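Local atomic coordinates of mandelate racemase/muconate lactonizing enzyme family protein (Roseovarius nubinhibens ISM, PDB entry 3U4F), a protein that binds magnesium in a TIM-barrel domain of the enolase superfamily and probably acts as a hydro-lyase or related enzyme. Residues A27-T32 with Y383-A388; R153-R158 with R194-S199; F166-G171 with L202-N207; Q241-S246 with I269-V274; V304-A309 with H320-I325. All blocks are in the same frame, centred on the assembly; numbering follows the deposited sequence.

Interaction 1 lies apart from the rest: it pairs strands from near the two ends of the chain, its centre about 39 Å from that of interaction 3, and its outer strand is largely exposed. The other four belong to the barrel domain. Interactions 2 and 3 touch: Phe166 of strand 165-169 packs against the helices joined in interaction 2; the helix pair uses a salt bridge, an arginine-carbonyl bond and methionine packing, the strand pair backbone bonds and a metal site. Interaction 4, on the outer helical layer, combines hydroxyl and amine bonds to carbonyls with a second magnesium. Interaction 5 is buried and without a hydrogen bond between its segments, yet shares the guanidine with interaction 3.

Interaction 1: A27-T32 with Y383-A388; sequences AIETFT and YKVSRA
Tyr383 gives up the most surface in this antiparallel strand pair, laying its ring along Glu29 and Phe31 of the neighbouring strand. Its CG is anti to the backbone N (chi1 172°), which carries the ring across the strand pair; the hydroxyl OH then donates to Glu29 OE1 at 2.7 Å. The oxygen sits at the ring edge and accepts on its anti lone pair, with carboxylate and ring planes 79° apart. The other carboxylate oxygen, OE2, forms a salt bridge with Arg40 on the next strand, holding Glu29 twice. Phe31 runs beside Tyr383 in the same direction, CE1 approaching CD1 of the tyrosine at 3.4 Å, and the two ring planes meet obliquely at 49°.

Ala27, on the same face as these side chains, brings its CA to 3.4 Å from Ser386 O in a CA-H...O contact. The backbone supplies the regular part of the pairing: Ile28 N donates to Ser386 O at 2.9 Å, and Thr30 N to Lys384 O at 2.8 Å, each with its return bond. On the other face, the Thr30 and Lys384 side chains lie side by side, Thr30 OG1 3.5 Å from Lys384 CB; His66 of helix 58-73 hydrogen-bonds both Thr30 OG1 and Ser386 OG. The C-terminal strand 382-387 thus completes the edge of the four-stranded antiparallel sheet that, with its helices, forms the capping domain of enolase-superfamily proteins.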
# COMPACT_ATOMS: atom_id res chain seq x y z
N ALA A 27 5.64 -20.37 16.79
CA ALA A 27 4.67 -19.43 17.33
C ALA A 27 5.09 -18.00 17.03
O ALA A 27 6.28 -17.69 17.02
CB ALA A 27 4.52 -19.60 18.82
N ILE A 28 4.10 -17.15 16.79
CA ILE A 28 4.32 -15.71 16.66
C ILE A 28 3.25 -15.08 17.56
O ILE A 28 2.05 -15.35 17.41
CB ILE A 28 4.11 -15.22 15.21
CG1 ILE A 28 5.18 -15.81 14.27
CG2 ILE A 28 4.17 -13.69 15.20
CD1 ILE A 28 4.94 -15.59 12.75
N GLU A 29 3.70 -14.26 18.52
CA GLU A 29 2.83 -13.60 19.46
C GLU A 29 2.95 -12.09 19.34
O GLU A 29 4.05 -11.56 19.12
CB GLU A 29 3.21 -13.99 20.89
CG GLU A 29 3.11 -15.51 21.14
CD GLU A 29 3.85 -15.91 22.40
OE1 GLU A 29 3.18 -16.11 23.45
OE2 GLU A 29 5.09 -15.99 22.31
N THR A 30 1.84 -11.39 19.49
CA THR A 30 1.89 -9.92 19.48
C THR A 30 1.35 -9.39 20.78
O THR A 30 0.44 -9.99 21.40
CB THR A 30 1.08 -9.29 18.29
OG1 THR A 30 -0.23 -9.89 18.24
CG2 THR A 30 1.80 -9.50 16.96
N PHE A 31 1.93 -8.28 21.22
CA PHE A 31 1.50 -7.54 22.40
C PHE A 31 1.40 -6.07 22.02
O PHE A 31 2.44 -5.41 21.80
CB PHE A 31 2.55 -7.70 23.51
CG PHE A 31 2.94 -9.14 23.79
CD1 PHE A 31 2.43 -9.81 24.91
CD2 PHE A 31 3.80 -9.82 22.95
CE1 PHE A 31 2.81 -11.11 25.20
CE2 PHE A 31 4.18 -11.15 23.22
CZ PHE A 31 3.68 -11.79 24.35
N THR A 32 0.18 -5.53 21.98
CA THR A 32 -0.00 -4.29 21.30
C THR A 32 -0.96 -3.36 22.01
O THR A 32 -1.81 -3.79 22.82
CB THR A 32 -0.45 -4.55 19.81
OG1 THR A 32 -0.22 -3.38 19.03
CG2 THR A 32 -1.95 -4.95 19.74
N TYR A 383 -2.95 -9.18 23.75
CA TYR A 383 -2.19 -10.32 23.30
C TYR A 383 -2.92 -11.12 22.25
O TYR A 383 -4.15 -11.36 22.37
CB TYR A 383 -1.92 -11.23 24.50
CG TYR A 383 -1.29 -12.57 24.23
CD1 TYR A 383 0.06 -12.67 23.95
CD2 TYR A 383 -2.05 -13.76 24.32
CE1 TYR A 383 0.64 -13.87 23.73
CE2 TYR A 383 -1.47 -14.98 24.10
CZ TYR A 383 -0.11 -15.04 23.82
OH TYR A 383 0.52 -16.25 23.62
N LYS A 384 -2.16 -11.56 21.26
CA LYS A 384 -2.67 -12.46 20.24
C LYS A 384 -1.59 -13.45 19.83
O LYS A 384 -0.41 -13.09 19.71
CB LYS A 384 -3.17 -11.64 19.02
CG LYS A 384 -4.07 -12.43 18.07
CD LYS A 384 -4.78 -11.46 17.11
CE LYS A 384 -6.24 -11.89 16.81
NZ LYS A 384 -6.30 -13.15 16.06
N VAL A 385 -1.99 -14.69 19.58
CA VAL A 385 -1.02 -15.70 19.16
C VAL A 385 -1.49 -16.52 17.97
O VAL A 385 -2.68 -16.83 17.84
CB VAL A 385 -0.61 -16.63 20.37
CG1 VAL A 385 -1.84 -17.36 20.97
CG2 VAL A 385 0.47 -17.60 19.98
N SER A 386 -0.54 -16.83 17.09
CA SER A 386 -0.70 -17.81 16.03
C SER A 386 0.35 -18.87 16.19
O SER A 386 1.54 -18.56 16.44
CB SER A 386 -0.55 -17.16 14.65
OG SER A 386 -1.56 -16.20 14.42
N ARG A 387 -0.06 -20.13 16.07
CA ARG A 387 0.86 -21.29 16.13
C ARG A 387 0.85 -22.17 14.87
O ARG A 387 -0.17 -22.26 14.20
CB ARG A 387 0.51 -22.19 17.33
CG ARG A 387 0.56 -21.46 18.63
CD ARG A 387 0.33 -22.42 19.81
NE ARG A 387 -0.13 -21.65 20.96
CZ ARG A 387 0.69 -21.13 21.87
NH1 ARG A 387 2.00 -21.30 21.76
NH2 ARG A 387 0.19 -20.43 22.89
N ALA A 388 1.98 -22.84 14.60
CA ALA A 388 2.11 -23.75 13.45
C ALA A 388 1.22 -24.99 13.62
O ALA A 388 0.98 -25.40 14.76
CB ALA A 388 3.55 -24.18 13.28

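Interaction 2: R153-R158 with R194-S199; sequences RMKRLR and REMGDS
The methyl CE of Met196 (modelled as selenomethionine) covers one face of the Arg158 guanidinium, 3.6 Å above its centre. Bends at chi2 and chi3 (-54° and -57°) curl the Met196 chain back toward helix 147-161, where SE also touches Lys155 CG at 3.8 Å and Met154 CB at 3.9 Å. In the plane of the same guanidinium, Arg158 NH1 donates to Met196 O at 2.9 Å. The bond is nearly straight, 170° at the hydrogen, and falls on a lone pair of the carbonyl. One residue therefore engages Arg158 twice, by side chain over the face and by backbone at the edge.

On the neighbouring residues, Lys155 NZ forms a salt bridge with Glu195 OE1 at 2.8 Å. Glu195 OE2 is taken by Arg194 NE at 3.0 Å, and Lys155 NZ has a second carboxylate partner in Glu152. Helices 147-161 and 184-196 are neighbours in the outer layer of the TIM barrel, and Phe166 of strand 165-169 packs on Met154, Arg158 and Met196. Helix 184-196 ends here; Arg158 binds its last carbonyl, which would probably offset the partial negative charge at that end, while the outer charges form a network.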
# COMPACT_ATOMS: atom_id res chain seq x y z
N ARG A 153 15.44 25.86 22.09
CA ARG A 153 15.50 24.47 22.57
C ARG A 153 16.66 23.66 21.97
O ARG A 153 17.25 22.83 22.68
CB ARG A 153 14.16 23.74 22.41
CG ARG A 153 13.74 23.38 20.97
CD ARG A 153 12.75 22.19 21.03
NE ARG A 153 12.14 21.87 19.74
CZ ARG A 153 11.19 20.95 19.56
NH1 ARG A 153 10.72 20.23 20.58
NH2 ARG A 153 10.70 20.76 18.35
N MSE A 154 17.01 23.90 20.71
CA MSE A 154 18.18 23.22 20.14
C MSE A 154 19.47 23.61 20.88
O MSE A 154 20.31 22.75 21.13
CB MSE A 154 18.35 23.46 18.64
CG MSE A 154 17.26 22.86 17.76
SE MSE A 154 16.87 20.96 18.13
CE MSE A 154 15.81 20.62 16.52
N LYS A 155 19.61 24.89 21.24
CA LYS A 155 20.75 25.29 22.09
C LYS A 155 20.75 24.57 23.44
O LYS A 155 21.79 24.09 23.87
CB LYS A 155 20.82 26.82 22.28
CG LYS A 155 21.15 27.56 21.00
CD LYS A 155 21.44 29.03 21.23
CE LYS A 155 20.16 29.81 21.23
NZ LYS A 155 20.36 31.28 21.03
N ARG A 156 19.60 24.47 24.09
CA ARG A 156 19.53 23.70 25.35
C ARG A 156 19.98 22.26 25.16
O ARG A 156 20.76 21.71 25.94
CB ARG A 156 18.12 23.69 25.93
CG ARG A 156 17.46 25.06 26.05
CD ARG A 156 18.20 25.99 27.01
NE ARG A 156 18.27 27.36 26.48
CZ ARG A 156 17.28 28.25 26.53
NH1 ARG A 156 16.11 27.94 27.08
NH2 ARG A 156 17.46 29.46 26.01
N LEU A 157 19.47 21.63 24.10
CA LEU A 157 19.79 20.23 23.82
C LEU A 157 21.26 20.05 23.51
O LEU A 157 21.90 19.08 23.97
CB LEU A 157 18.90 19.70 22.68
CG LEU A 157 17.42 19.53 23.08
CD1 LEU A 157 16.53 19.49 21.84
CD2 LEU A 157 17.21 18.28 23.95
N ARG A 158 21.83 20.99 22.77
CA ARG A 158 23.24 20.95 22.45
C ARG A 158 24.12 20.97 23.72
O ARG A 158 25.04 20.18 23.86
CB ARG A 158 23.63 22.12 21.54
CG ARG A 158 25.15 22.24 21.41
CD ARG A 158 25.63 23.18 20.34
NE ARG A 158 25.17 24.55 20.59
CZ ARG A 158 25.25 25.52 19.69
NH1 ARG A 158 25.75 25.27 18.48
NH2 ARG A 158 24.80 26.72 19.99
N ARG A 194 22.16 31.55 12.14
CA ARG A 194 22.60 32.66 12.99
C ARG A 194 22.77 32.14 14.41
O ARG A 194 23.87 32.23 14.99
CB ARG A 194 21.62 33.83 12.94
CG ARG A 194 21.95 34.95 13.95
CD ARG A 194 20.94 36.08 13.92
NE ARG A 194 19.68 35.72 14.59
CZ ARG A 194 18.51 35.57 13.97
NH1 ARG A 194 18.42 35.76 12.65
NH2 ARG A 194 17.42 35.25 14.66
N GLU A 195 21.71 31.57 14.96
CA GLU A 195 21.67 31.18 16.36
C GLU A 195 22.54 29.98 16.73
O GLU A 195 23.06 29.91 17.85
CB GLU A 195 20.21 30.99 16.83
CG GLU A 195 19.32 32.25 16.74
CD GLU A 195 19.75 33.37 17.70
OE1 GLU A 195 20.12 33.07 18.86
OE2 GLU A 195 19.69 34.57 17.31
N MSE A 196 22.69 29.02 15.82
CA MSE A 196 23.49 27.84 16.15
C MSE A 196 24.97 28.02 15.85
O MSE A 196 25.77 27.22 16.29
CB MSE A 196 22.98 26.58 15.43
CG MSE A 196 21.49 26.29 15.61
SE MSE A 196 20.86 26.21 17.47
CE MSE A 196 22.05 24.78 18.13
N GLY A 197 25.32 29.07 15.10
CA GLY A 197 26.73 29.33 14.78
C GLY A 197 27.17 28.60 13.54
O GLY A 197 26.40 27.82 12.95
N ASP A 198 28.42 28.80 13.14
CA ASP A 198 28.87 28.35 11.84
C ASP A 198 29.28 26.89 11.71
O ASP A 198 29.44 26.41 10.60
CB ASP A 198 30.00 29.25 11.32
CG ASP A 198 29.48 30.58 10.80
OD1 ASP A 198 29.90 31.63 11.35
OD2 ASP A 198 28.64 30.57 9.86
N SER A 199 29.47 26.18 12.82
CA SER A 199 29.98 24.80 12.71
C SER A 199 28.90 23.70 12.79
O SER A 199 29.14 22.59 12.32
CB SER A 199 31.12 24.54 13.69
OG SER A 199 30.66 24.63 15.02

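Interaction 3: F166-G171 with L202-N207; sequences FKVRAG and LLIDAN. With MG (magnesium ion), chain E; GAI (guanidine), chain F.
Lys167 lies across Leu203 at about a right angle, its CB 3.7 Å from Leu203 CB, where two neighbouring parallel strands of the barrel pack closely. Leu203 N donates to Phe166 O at 2.9 Å, and Ala170 N to Asp205 O, also at 2.9 Å, from above the carbonyl plane. Outside the barrel, Ile204 extends CD1 to Ala170 CB at 3.7 Å and crosses Val168 obliquely, giving an apolar layer that continues into helix 184-196, the crossover helix of this beta-alpha-beta unit.

On the face of Lys167, Leu203, Arg169 and Asp205 the packing gives way, toward the C-terminal ends of the strands, to a metal, a water and a ligand. Asp205 binds the magnesium through OD2 at 2.1 Å. Its OD1 accepts from Asn207 N in an Asx turn and lies 2.7 Å from a water that is itself a metal ligand, probably accepting from it. Guanidine binds the metal through two nitrogens and is hydrogen-bonded to Glu333; Glu231 and Glu257 complete the site. Lys167 NZ lies 2.8 Å from guanidine N3; its bond to Asp205 OD2 is weak, and stronger partners are Tyr137 and Glu231. Arg169 NH2 comes within 2.9 Å of guanidine N1, with NE held by Ser140 O. The magnesium, Lys167 and Arg169 probably offset the charge of the carboxylates, consistent with a pocket for a carboxylate substrate, as in relatives of this superfamily.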
# COMPACT_ATOMS: atom_id res chain seq x y z
N PHE A 166 21.29 19.17 13.62
CA PHE A 166 19.93 19.56 14.05
C PHE A 166 19.02 19.63 12.82
O PHE A 166 19.39 20.24 11.82
CB PHE A 166 19.93 20.93 14.74
CG PHE A 166 20.94 21.06 15.86
CD1 PHE A 166 20.57 20.82 17.17
CD2 PHE A 166 22.25 21.41 15.58
CE1 PHE A 166 21.51 20.92 18.21
CE2 PHE A 166 23.21 21.49 16.59
CZ PHE A 166 22.83 21.24 17.91
N LYS A 167 17.84 19.02 12.91
CA LYS A 167 16.90 19.08 11.78
C LYS A 167 15.61 19.79 12.20
O LYS A 167 15.03 19.47 13.25
CB LYS A 167 16.60 17.68 11.20
CG LYS A 167 15.73 17.72 9.94
CD LYS A 167 15.67 16.37 9.23
CE LYS A 167 14.57 15.51 9.81
NZ LYS A 167 14.59 14.21 9.11
N VAL A 168 15.17 20.74 11.37
CA VAL A 168 13.91 21.45 11.60
C VAL A 168 13.00 21.28 10.38
O VAL A 168 13.37 20.61 9.42
CB VAL A 168 14.17 22.97 11.91
CG1 VAL A 168 15.07 23.10 13.11
CG2 VAL A 168 14.77 23.64 10.71
N ARG A 169 11.79 21.84 10.42
CA ARG A 169 10.81 21.61 9.38
C ARG A 169 10.64 22.85 8.49
O ARG A 169 10.68 23.97 8.99
CB ARG A 169 9.47 21.28 10.02
CG ARG A 169 9.52 20.08 10.97
CD ARG A 169 9.67 18.76 10.17
NE ARG A 169 10.34 17.73 10.99
CZ ARG A 169 10.52 16.48 10.59
NH1 ARG A 169 10.00 16.08 9.43
NH2 ARG A 169 11.21 15.64 11.36
N ALA A 170 10.42 22.62 7.21
CA ALA A 170 10.04 23.67 6.24
C ALA A 170 8.62 23.44 5.74
O ALA A 170 8.12 22.31 5.75
CB ALA A 170 10.98 23.63 5.05
N GLY A 171 7.96 24.51 5.29
CA GLY A 171 6.65 24.35 4.64
C GLY A 171 5.59 23.88 5.59
O GLY A 171 5.72 23.99 6.79
N LEU A 202 23.21 21.64 9.78
CA LEU A 202 21.80 21.98 9.79
C LEU A 202 21.06 21.26 8.65
O LEU A 202 21.49 21.31 7.50
CB LEU A 202 21.58 23.49 9.72
CG LEU A 202 22.14 24.35 10.87
CD1 LEU A 202 21.98 25.85 10.54
CD2 LEU A 202 21.51 23.99 12.25
N LEU A 203 19.97 20.60 9.02
CA LEU A 203 19.17 19.78 8.10
C LEU A 203 17.75 20.33 8.11
O LEU A 203 17.33 20.94 9.09
CB LEU A 203 19.12 18.32 8.62
CG LEU A 203 20.36 17.47 8.83
CD1 LEU A 203 21.17 17.86 10.07
CD2 LEU A 203 19.91 15.96 8.97
N ILE A 204 17.00 20.12 7.04
CA ILE A 204 15.61 20.55 7.05
C ILE A 204 14.79 19.51 6.31
O ILE A 204 15.32 18.77 5.47
CB ILE A 204 15.43 21.98 6.40
CG1 ILE A 204 14.11 22.65 6.85
CG2 ILE A 204 15.60 21.94 4.89
CD1 ILE A 204 14.17 24.22 6.75
N ASP A 205 13.50 19.46 6.61
CA ASP A 205 12.64 18.45 6.02
C ASP A 205 11.34 19.17 5.66
O ASP A 205 10.72 19.78 6.52
CB ASP A 205 12.40 17.38 7.09
CG ASP A 205 11.75 16.10 6.54
OD1 ASP A 205 11.05 16.17 5.52
OD2 ASP A 205 11.97 15.02 7.15
N ALA A 206 10.95 19.08 4.39
CA ALA A 206 9.76 19.77 3.85
C ALA A 206 8.53 18.87 3.81
O ALA A 206 7.44 19.29 3.40
CB ALA A 206 10.06 20.33 2.45
N ASN A 207 8.72 17.62 4.18
CA ASN A 207 7.61 16.63 4.17
C ASN A 207 6.63 16.79 3.02
O ASN A 207 5.40 16.94 3.23
CB ASN A 207 6.87 16.66 5.50
CG ASN A 207 7.72 16.17 6.66
OD1 ASN A 207 7.87 14.95 6.88
ND2 ASN A 207 8.28 17.09 7.39
MG MG E . 11.48 12.98 6.82
C GAI F . 11.27 12.84 9.38
N1 GAI F . 11.24 12.82 10.69
N2 GAI F . 10.18 13.09 8.57
N3 GAI F . 12.41 12.56 8.73
O HOH W 1 10.36 13.60 5.30

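Interaction 4: Q241-S246 with I269-V274; sequences QTKEVS and IDMRAV. With MG (magnesium ion), chain G.
Ser246 and Lys243, both on helix 239-248, each bond to a backbone carbonyl in the turn that follows helix 262-270, so that two neighbouring helices of the TIM barrel's outer layer are tied together. Ser246 OG donates to Ala273 O at 2.7 Å from 37° above the carbonyl plane. Lys243 keeps its chain extended until chi4 (78°), where the bend turns NZ onto Met271 O at 2.8 Å, in the carbonyl plane.

Carbon contacts fill in between these bonds. The methyl CE of selenomethionine Met271 presses on Lys243 CD at 3.5 Å, a tight approach, and Lys243 CB lies over Ala273. Thr242 CG2 meets Val274 CG1 at 3.7 Å, on the side where Val253 of strand 253-255 also touches Thr242 and Ser246.

Behind this first shell, a Schellman motif with positive phi at Arg272 closes helix 262-270, and the turn it starts presents the carbonyls of Met271 and Ala273 to helix 239-248. Ile269 O is gripped twice from opposite faces of its plane, by Arg272 N and by the Arg272 side chain through NH1. Ser246 serves a second purpose by its backbone: together with Leu249 and four waters it coordinates a magnesium ion distinct from the one that binds the guanidine, the metal lying 2.1 Å from Ser246 O.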
# COMPACT_ATOMS: atom_id res chain seq x y z
N GLN A 241 9.74 14.86 -9.91
CA GLN A 241 9.84 16.18 -9.27
C GLN A 241 11.07 16.26 -8.37
O GLN A 241 11.87 17.22 -8.43
CB GLN A 241 8.58 16.51 -8.48
CG GLN A 241 7.30 16.69 -9.34
CD GLN A 241 6.09 17.12 -8.53
OE1 GLN A 241 6.22 17.61 -7.42
NE2 GLN A 241 4.90 16.92 -9.09
N THR A 242 11.22 15.24 -7.53
CA THR A 242 12.37 15.20 -6.61
C THR A 242 13.70 15.18 -7.38
O THR A 242 14.65 15.86 -7.01
CB THR A 242 12.26 13.97 -5.69
OG1 THR A 242 10.99 14.04 -5.00
CG2 THR A 242 13.40 13.95 -4.67
N LYS A 243 13.77 14.41 -8.47
CA LYS A 243 14.97 14.39 -9.31
C LYS A 243 15.30 15.78 -9.88
O LYS A 243 16.45 16.23 -9.86
CB LYS A 243 14.78 13.40 -10.45
CG LYS A 243 15.99 13.20 -11.36
CD LYS A 243 15.69 12.10 -12.36
CE LYS A 243 16.53 12.20 -13.63
NZ LYS A 243 17.89 11.68 -13.35
N GLU A 244 14.28 16.48 -10.39
CA GLU A 244 14.51 17.85 -10.86
C GLU A 244 15.18 18.73 -9.80
O GLU A 244 16.09 19.52 -10.10
CB GLU A 244 13.21 18.51 -11.32
CG GLU A 244 13.50 19.74 -12.20
CD GLU A 244 12.25 20.53 -12.56
OE1 GLU A 244 11.14 19.92 -12.62
OE2 GLU A 244 12.41 21.76 -12.79
N VAL A 245 14.71 18.61 -8.56
CA VAL A 245 15.29 19.39 -7.47
C VAL A 245 16.74 19.01 -7.18
O VAL A 245 17.61 19.89 -7.10
CB VAL A 245 14.42 19.30 -6.20
CG1 VAL A 245 15.00 20.15 -5.09
CG2 VAL A 245 12.97 19.73 -6.55
N SER A 246 17.00 17.70 -7.01
CA SER A 246 18.37 17.16 -6.88
C SER A 246 19.27 17.65 -7.99
O SER A 246 20.41 18.05 -7.73
CB SER A 246 18.37 15.62 -6.98
OG SER A 246 17.78 15.14 -5.81
N ILE A 269 16.50 4.78 -7.18
CA ILE A 269 17.97 4.72 -7.11
C ILE A 269 18.57 4.73 -8.53
O ILE A 269 19.56 5.43 -8.78
CB ILE A 269 18.43 3.52 -6.24
CG1 ILE A 269 18.07 3.79 -4.76
CG2 ILE A 269 19.94 3.23 -6.43
CD1 ILE A 269 18.24 2.60 -3.82
N ASP A 270 17.97 3.96 -9.44
CA ASP A 270 18.44 3.86 -10.84
C ASP A 270 18.40 5.23 -11.55
O ASP A 270 19.30 5.55 -12.34
CB ASP A 270 17.57 2.87 -11.63
CG ASP A 270 17.95 1.40 -11.39
OD1 ASP A 270 18.89 1.08 -10.60
OD2 ASP A 270 17.28 0.54 -12.00
N MSE A 271 17.40 6.05 -11.25
CA MSE A 271 17.31 7.39 -11.84
C MSE A 271 18.05 8.46 -11.04
O MSE A 271 18.06 9.62 -11.45
CB MSE A 271 15.84 7.79 -12.01
CG MSE A 271 15.17 8.07 -10.71
SE MSE A 271 13.20 8.14 -10.87
CE MSE A 271 13.16 9.92 -11.45
N ARG A 272 18.64 8.06 -9.92
CA ARG A 272 19.34 8.97 -8.99
C ARG A 272 18.50 10.16 -8.59
O ARG A 272 18.91 11.32 -8.73
CB ARG A 272 20.66 9.48 -9.55
CG ARG A 272 21.83 8.57 -9.27
CD ARG A 272 22.01 7.69 -10.44
NE ARG A 272 23.21 6.86 -10.35
CZ ARG A 272 23.19 5.54 -10.18
NH1 ARG A 272 22.03 4.90 -10.03
NH2 ARG A 272 24.34 4.87 -10.17
N ALA A 273 17.30 9.88 -8.11
CA ALA A 273 16.37 10.93 -7.81
C ALA A 273 16.78 11.68 -6.53
O ALA A 273 16.41 12.83 -6.35
CB ALA A 273 14.98 10.36 -7.67
N VAL A 274 17.49 11.00 -5.62
CA VAL A 274 17.96 11.61 -4.39
C VAL A 274 19.47 11.34 -4.22
O VAL A 274 20.01 10.41 -4.83
CB VAL A 274 17.21 11.12 -3.10
CG1 VAL A 274 15.74 11.51 -3.11
CG2 VAL A 274 17.33 9.61 -2.94
MG MG G . 22.15 17.98 -6.64
O HOH W 2 21.17 17.65 -4.81
O HOH W 3 22.20 15.88 -7.00
O HOH W 4 24.10 17.73 -5.74
O HOH W 5 23.30 18.31 -8.46

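Interaction 5: V304-A309 with H320-I325; sequences VTPHCA and HLLRAI. With GAI (guanidine), chain F.
Ile325 places CG1 between its backbone N and carbonyl carbon (chi1 57°), and with chi2 extended at 163° the branch ends in CD1 against the side chain of Val304. The two cross at about a right angle, CD1 coming 3.6 Å from Val304 CB and touching both valine methyls at longer range. Leu322, with CG anti to the carbonyl carbon (chi1 -72°), turns its CD2 toward the other segment, where it lies 3.8 Å from Pro306 CD and 3.7 Å from Val304 O. Leu321 adds a further methyl, its CD2 3.9 Å from Pro306 CG.

This contact, which no hydrogen bond crosses, sets residues 304-309, which follow helix 287-299 in the TIM barrel, against the end of helix 313-322. Leu291 of helix 287-299 packs on both Leu321 and Ile325, and Leu332 of strand 332-335 on Leu322, so the methyls are enclosed in the barrel's layer between strands and helices. Leu321 O receives both Ala324 N and Ile325 N. From the packed Pro306 the chain runs on to His307, whose CD2 lies 3.3 Å from guanidine N3, with the ligand at the ring edge; His307 ND1 is hydrogen-bonded to Asp280, and Lys94 of the second subunit packs on this histidine.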
# COMPACT_ATOMS: atom_id res chain seq x y z
N VAL A 304 23.11 5.93 3.11
CA VAL A 304 21.83 5.51 3.70
C VAL A 304 21.70 6.16 5.08
O VAL A 304 22.50 5.91 5.98
CB VAL A 304 21.74 3.99 3.82
CG1 VAL A 304 20.41 3.59 4.49
CG2 VAL A 304 21.91 3.31 2.44
N THR A 305 20.71 7.03 5.21
CA THR A 305 20.46 7.74 6.46
C THR A 305 18.99 7.50 6.81
O THR A 305 18.11 8.25 6.42
CB THR A 305 20.76 9.27 6.31
OG1 THR A 305 22.15 9.42 6.03
CG2 THR A 305 20.47 10.02 7.59
N PRO A 306 18.71 6.41 7.55
CA PRO A 306 17.30 5.99 7.72
C PRO A 306 16.45 6.97 8.51
O PRO A 306 16.96 7.78 9.26
CB PRO A 306 17.43 4.66 8.48
CG PRO A 306 18.75 4.13 8.05
CD PRO A 306 19.62 5.40 8.08
N HIS A 307 15.14 6.85 8.33
CA HIS A 307 14.18 7.63 9.05
C HIS A 307 13.86 6.87 10.33
O HIS A 307 13.65 5.66 10.33
CB HIS A 307 12.92 7.76 8.19
CG HIS A 307 11.71 8.23 8.93
ND1 HIS A 307 10.78 7.36 9.46
CD2 HIS A 307 11.24 9.48 9.17
CE1 HIS A 307 9.79 8.05 10.01
NE2 HIS A 307 10.05 9.34 9.84
N CYS A 308 13.82 7.59 11.42
CA CYS A 308 13.29 6.96 12.63
C CYS A 308 12.84 8.08 13.47
O CYS A 308 13.67 8.85 13.96
CB CYS A 308 14.32 6.05 13.36
SG CYS A 308 16.01 6.48 13.37
N ALA A 309 11.53 8.17 13.63
CA ALA A 309 10.91 9.39 14.12
C ALA A 309 10.27 9.33 15.53
O ALA A 309 9.54 10.23 15.93
CB ALA A 309 9.92 9.90 13.11
N HIS A 320 21.71 -0.12 15.21
CA HIS A 320 22.38 -1.37 14.78
C HIS A 320 22.67 -1.41 13.28
O HIS A 320 23.73 -1.83 12.86
CB HIS A 320 21.56 -2.61 15.15
CG HIS A 320 21.64 -3.01 16.59
ND1 HIS A 320 20.98 -2.33 17.59
CD2 HIS A 320 22.25 -4.06 17.19
CE1 HIS A 320 21.19 -2.94 18.75
NE2 HIS A 320 21.95 -4.00 18.53
N LEU A 321 21.71 -1.01 12.45
CA LEU A 321 21.94 -0.98 11.00
C LEU A 321 23.10 -0.02 10.58
O LEU A 321 23.96 -0.37 9.75
CB LEU A 321 20.65 -0.57 10.27
CG LEU A 321 20.75 -0.65 8.74
CD1 LEU A 321 20.30 -2.02 8.30
CD2 LEU A 321 19.91 0.42 8.06
N LEU A 322 23.12 1.17 11.15
CA LEU A 322 24.19 2.15 10.87
C LEU A 322 25.57 1.69 11.35
O LEU A 322 26.58 2.15 10.81
CB LEU A 322 23.85 3.51 11.50
CG LEU A 322 22.72 4.32 10.85
CD1 LEU A 322 22.33 5.56 11.67
CD2 LEU A 322 23.09 4.73 9.39
N ARG A 323 25.60 0.81 12.35
CA ARG A 323 26.88 0.22 12.81
C ARG A 323 27.38 -0.84 11.86
O ARG A 323 28.53 -1.29 11.97
CB ARG A 323 26.76 -0.32 14.24
CG ARG A 323 26.66 0.73 15.33
CD ARG A 323 27.95 1.62 15.51
NE ARG A 323 29.18 0.82 15.55
CZ ARG A 323 30.42 1.30 15.55
NH1 ARG A 323 30.65 2.61 15.55
NH2 ARG A 323 31.45 0.45 15.56
N ALA A 324 26.56 -1.25 10.89
CA ALA A 324 26.93 -2.38 10.04
C ALA A 324 27.12 -2.05 8.58
O ALA A 324 28.04 -2.57 7.97
CB ALA A 324 25.94 -3.57 10.19
N ILE A 325 26.26 -1.21 8.00
CA ILE A 325 26.29 -1.10 6.53
C ILE A 325 27.50 -0.28 6.07
O ILE A 325 27.87 0.69 6.72
CB ILE A 325 24.97 -0.54 5.95
CG1 ILE A 325 24.65 0.82 6.57
CG2 ILE A 325 23.83 -1.55 6.22
CD1 ILE A 325 23.60 1.60 5.77
C GAI F . 11.27 12.84 9.38
N1 GAI F . 11.24 12.82 10.69
N2 GAI F . 10.18 13.09 8.57
N3 GAI F . 12.41 12.56 8.73